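Local coordinates for ATP-dependent Clp protease proteolytic subunit (Listeria monocytogenes, PDB 4JCQ), which is a serine peptidase of the Clp family whose heptameric rings probably degrade misfolded proteins to small peptides in an ATP-dependent process, at the interface of chains A and B. Numbering follows the deposited sequence. Chains: chain A/B, ATP-dependent Clp protease proteolytic subunit.

The interface of chains A and B. Residues chain A 43, 46, 73, 76-77; chain B 23, 25, 56, 108, 183, 185-186, 189.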
ATOM      1  N   LEU A  43       8.281 -24.370   4.365  1.00 31.37           N
ATOM      2  CA  LEU A  43       8.073 -24.764   5.759  1.00 33.83           C
ATOM      3  C   LEU A  43       6.597 -25.002   6.067  1.00 34.28           C
ATOM      4  O   LEU A  43       6.256 -25.925   6.809  1.00 33.14           O
ATOM      5  CB  LEU A  43       8.662 -23.721   6.716  1.00 33.27           C
ATOM      6  CG  LEU A  43      10.191 -23.641   6.816  1.00 34.42           C
ATOM      7  CD1 LEU A  43      10.621 -22.331   7.459  1.00 33.25           C
ATOM      8  CD2 LEU A  43      10.770 -24.831   7.572  1.00 35.90           C
ATOM      9  N   GLU A  46       5.599 -28.296   4.343  1.00 37.00           N
ATOM     10  CA  GLU A  46       6.189 -29.384   5.121  1.00 39.26           C
ATOM     11  C   GLU A  46       5.361 -29.707   6.366  1.00 41.23           C
ATOM     12  O   GLU A  46       5.152 -30.877   6.689  1.00 42.47           O
ATOM     13  CB  GLU A  46       7.630 -29.046   5.520  1.00 38.38           C
ATOM     14  CG  GLU A  46       8.297 -30.109   6.383  1.00 40.41           C
ATOM     15  CD  GLU A  46       9.671 -29.711   6.884  1.00 39.82           C
ATOM     16  OE1 GLU A  46       9.881 -28.525   7.223  1.00 40.87           O
ATOM     17  OE2 GLU A  46      10.542 -30.601   6.951  1.00 38.52           O
ATOM     18  N   MET A  73      17.258 -25.106   1.735  1.00 25.94           N
ATOM     19  CA  MET A  73      15.912 -25.311   2.284  1.00 27.11           C
ATOM     20  C   MET A  73      15.159 -26.418   1.548  1.00 27.27           C
ATOM     21  O   MET A  73      14.416 -27.186   2.167  1.00 27.55           O
ATOM     22  CB  MET A  73      15.096 -24.012   2.274  1.00 27.80           C
ATOM     23  CG  MET A  73      15.482 -23.004   3.354  1.00 31.31           C
ATOM     24  SD  MET A  73      15.372 -23.601   5.059  1.00 36.76           S
ATOM     25  CE  MET A  73      13.679 -24.171   5.139  1.00 30.06           C
ATOM     26  N   PHE A  76      16.623 -29.490   2.879  1.00 32.30           N
ATOM     27  CA  PHE A  76      16.380 -29.583   4.323  1.00 34.96           C
ATOM     28  C   PHE A  76      15.025 -30.199   4.675  1.00 35.34           C
ATOM     29  O   PHE A  76      14.944 -31.070   5.544  1.00 35.77           O
ATOM     30  CB  PHE A  76      16.534 -28.206   4.986  1.00 35.13           C
ATOM     31  CG  PHE A  76      16.277 -28.206   6.468  1.00 38.61           C
ATOM     32  CD1 PHE A  76      17.233 -28.691   7.357  1.00 40.34           C
ATOM     33  CD2 PHE A  76      15.081 -27.708   6.980  1.00 39.23           C
ATOM     34  CE1 PHE A  76      16.997 -28.689   8.724  1.00 42.53           C
ATOM     35  CE2 PHE A  76      14.841 -27.703   8.347  1.00 41.61           C
ATOM     36  CZ  PHE A  76      15.800 -28.193   9.219  1.00 43.77           C
ATOM     37  N   ILE A  77      13.972 -29.741   4.002  1.00 34.11           N
ATOM     38  CA  ILE A  77      12.608 -30.187   4.300  1.00 35.33           C
ATOM     39  C   ILE A  77      12.401 -31.667   3.966  1.00 35.38           C
ATOM     40  O   ILE A  77      13.077 -32.214   3.092  1.00 33.31           O
ATOM     41  CB  ILE A  77      11.536 -29.309   3.606  1.00 34.18           C
ATOM     42  CG1 ILE A  77      11.705 -29.330   2.080  1.00 33.50           C
ATOM     43  CG2 ILE A  77      11.580 -27.886   4.158  1.00 30.71           C
ATOM     44  CD1 ILE A  77      10.542 -28.737   1.312  1.00 32.50           C
TER
ATOM     45  N   THR B  23       8.681 -21.099  14.033  1.00 32.46           N
ATOM     46  CA  THR B  23       9.846 -20.734  13.237  1.00 31.88           C
ATOM     47  C   THR B  23       9.850 -19.229  12.973  1.00 30.54           C
ATOM     48  O   THR B  23       8.813 -18.642  12.651  1.00 29.85           O
ATOM     49  CB  THR B  23       9.874 -21.509  11.900  1.00 33.88           C
ATOM     50  OG1 THR B  23       9.883 -22.918  12.162  1.00 37.02           O
ATOM     51  CG2 THR B  23      11.110 -21.158  11.088  1.00 32.76           C
ATOM     52  N   LEU B  25      12.059 -16.241  10.781  1.00 25.33           N
ATOM     53  CA  LEU B  25      13.059 -15.975   9.754  1.00 24.52           C
ATOM     54  C   LEU B  25      13.657 -14.589   9.940  1.00 23.69           C
ATOM     55  O   LEU B  25      12.932 -13.594  10.012  1.00 25.03           O
ATOM     56  CB  LEU B  25      12.463 -16.118   8.347  1.00 25.69           C
ATOM     57  CG  LEU B  25      11.754 -17.421   7.957  1.00 27.41           C
ATOM     58  CD1 LEU B  25      11.346 -17.374   6.495  1.00 28.87           C
ATOM     59  CD2 LEU B  25      12.615 -18.646   8.217  1.00 27.80           C
ATOM     60  N   PHE B  56      15.882 -19.191  11.564  1.00 24.11           N
ATOM     61  CA  PHE B  56      16.759 -19.252  10.395  1.00 23.86           C
ATOM     62  C   PHE B  56      17.310 -17.855  10.124  1.00 23.58           C
ATOM     63  O   PHE B  56      16.543 -16.902   9.964  1.00 23.58           O
ATOM     64  CB  PHE B  56      16.011 -19.778   9.163  1.00 23.99           C
ATOM     65  CG  PHE B  56      15.632 -21.235   9.250  1.00 25.06           C
ATOM     66  CD1 PHE B  56      14.445 -21.626   9.861  1.00 25.37           C
ATOM     67  CD2 PHE B  56      16.458 -22.215   8.706  1.00 25.23           C
ATOM     68  CE1 PHE B  56      14.094 -22.967   9.938  1.00 26.51           C
ATOM     69  CE2 PHE B  56      16.111 -23.558   8.778  1.00 25.92           C
ATOM     70  CZ  PHE B  56      14.926 -23.934   9.397  1.00 26.12           C
ATOM     71  N   LEU B 108      23.159 -24.715   7.864  1.00 25.17           N
ATOM     72  CA  LEU B 108      22.981 -25.362   6.574  1.00 25.61           C
ATOM     73  C   LEU B 108      24.331 -25.324   5.841  1.00 25.67           C
ATOM     74  O   LEU B 108      25.150 -24.445   6.119  1.00 26.97           O
ATOM     75  CB  LEU B 108      21.865 -24.665   5.785  1.00 26.17           C
ATOM     76  CG  LEU B 108      20.431 -25.229   5.859  1.00 26.47           C
ATOM     77  CD1 LEU B 108      20.139 -26.072   7.098  1.00 26.24           C
ATOM     78  CD2 LEU B 108      19.393 -24.126   5.706  1.00 24.93           C
ATOM     79  N   ILE B 183      24.092 -29.310   9.423  1.00 35.82           N
ATOM     80  CA  ILE B 183      22.974 -30.187   9.072  1.00 38.38           C
ATOM     81  C   ILE B 183      22.504 -29.977   7.633  1.00 39.49           C
ATOM     82  O   ILE B 183      22.543 -28.859   7.114  1.00 37.69           O
ATOM     83  CB  ILE B 183      21.784 -30.035  10.051  1.00 39.75           C
ATOM     84  CG1 ILE B 183      21.355 -28.565  10.174  1.00 38.17           C
ATOM     85  CG2 ILE B 183      22.138 -30.625  11.412  1.00 42.59           C
ATOM     86  CD1 ILE B 183      19.995 -28.360  10.808  1.00 39.08           C
ATOM     87  N   ASN B 185      19.612 -32.162   6.514  1.00 49.56           N
ATOM     88  CA  ASN B 185      18.221 -32.614   6.556  1.00 53.80           C
ATOM     89  C   ASN B 185      17.535 -32.329   7.892  1.00 59.18           C
ATOM     90  O   ASN B 185      18.172 -31.863   8.842  1.00 58.74           O
ATOM     91  CB  ASN B 185      18.142 -34.111   6.233  1.00 57.30           C
ATOM     92  CG  ASN B 185      18.668 -34.441   4.848  1.00 58.83           C
ATOM     93  OD1 ASN B 185      19.659 -35.156   4.706  1.00 62.32           O
ATOM     94  ND2 ASN B 185      18.008 -33.920   3.819  1.00 60.52           N
ATOM     95  N   ARG B 186      16.234 -32.617   7.950  1.00 62.68           N
ATOM     96  CA  ARG B 186      15.409 -32.394   9.142  1.00 66.77           C
ATOM     97  C   ARG B 186      15.833 -33.197  10.367  1.00 69.69           C
ATOM     98  O   ARG B 186      15.794 -32.687  11.489  1.00 73.82           O
ATOM     99  CB  ARG B 186      13.937 -32.686   8.831  1.00 65.31           C
ATOM    100  CG  ARG B 186      13.117 -31.463   8.472  1.00 59.28           C
ATOM    101  CD  ARG B 186      12.710 -30.681   9.712  1.00 58.87           C
ATOM    102  NE  ARG B 186      11.962 -29.475   9.368  1.00 55.87           N
ATOM    103  CZ  ARG B 186      11.755 -28.453  10.193  1.00 53.92           C
ATOM    104  NH1 ARG B 186      12.242 -28.472  11.428  1.00 57.26           N
ATOM    105  NH2 ARG B 186      11.062 -27.404   9.779  1.00 52.55           N
ATOM    106  N   LEU B 189      18.190 -31.870  13.064  1.00 86.53           N
ATOM    107  CA  LEU B 189      17.666 -30.856  13.979  1.00 86.32           C
ATOM    108  C   LEU B 189      16.737 -31.490  15.026  1.00 97.44           C
ATOM    109  O   LEU B 189      15.768 -30.868  15.475  1.00 97.93           O
ATOM    110  CB  LEU B 189      16.937 -29.762  13.181  1.00 78.44           C
ATOM    111  CG  LEU B 189      16.604 -28.411  13.828  1.00 69.34           C
ATOM    112  CD1 LEU B 189      17.852 -27.565  14.029  1.00 55.96           C
ATOM    113  CD2 LEU B 189      15.584 -27.655  12.989  1.00 63.53           C
TER
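In this peptidase S14 (ClpP) ring, neighbouring subunits meet where helices 32-48 and 64-76 of chain A pack against strands 23-27, 53-59 and 105-108 and the C-terminal 3-10 helix 186-189 of chain B; the centre of this patch lies about 22 Å from B:Ser91, the family's nucleophile. A:Phe76 buries the most surface, 110 Å². With CG anti to its backbone N (chi1 179°), the ring extends from the end of its helix into chain B. A:Phe76 CE1 lies 3.7 Å from the methyl CD1 of B:Ile183, CD1 touches B:Leu108 CD1, and A:Phe76 CE2 meets B:Phe56 CZ at 3.9 Å; the B:Asn185 carbonyl oxygen also abuts CE1.

B:Arg186 lies across one ring face, its CG offset toward the rim. Its guanidinium is tilted 45° to the ring, so the two planes do not stack, although A:Phe76 CE2 comes 3.7 Å from B:Arg186 CZ. The bend at chi2 turns the chain toward A:Glu46, whose extended side chain meets it tip to tip. The resulting salt bridge is side-on: B:Arg186 NE donates to A:Glu46 OE2 at 3.0 Å, and B:Arg186 NH2 to A:Glu46 OE1. Both oxygens are approached from above the carboxylate plane, and the two planes stand 51° apart, a twisted rather than coplanar pair.

A:Leu43 crosses B:Arg186 at about a right angle, A:Leu43 CD2 lying 3.4 Å from B:Arg186 NH2, while its CD1 packs on B:Thr23 CG2. The bent A:Met73 chain brings A:Met73 SD to 3.8 Å from B:Phe56 CE2.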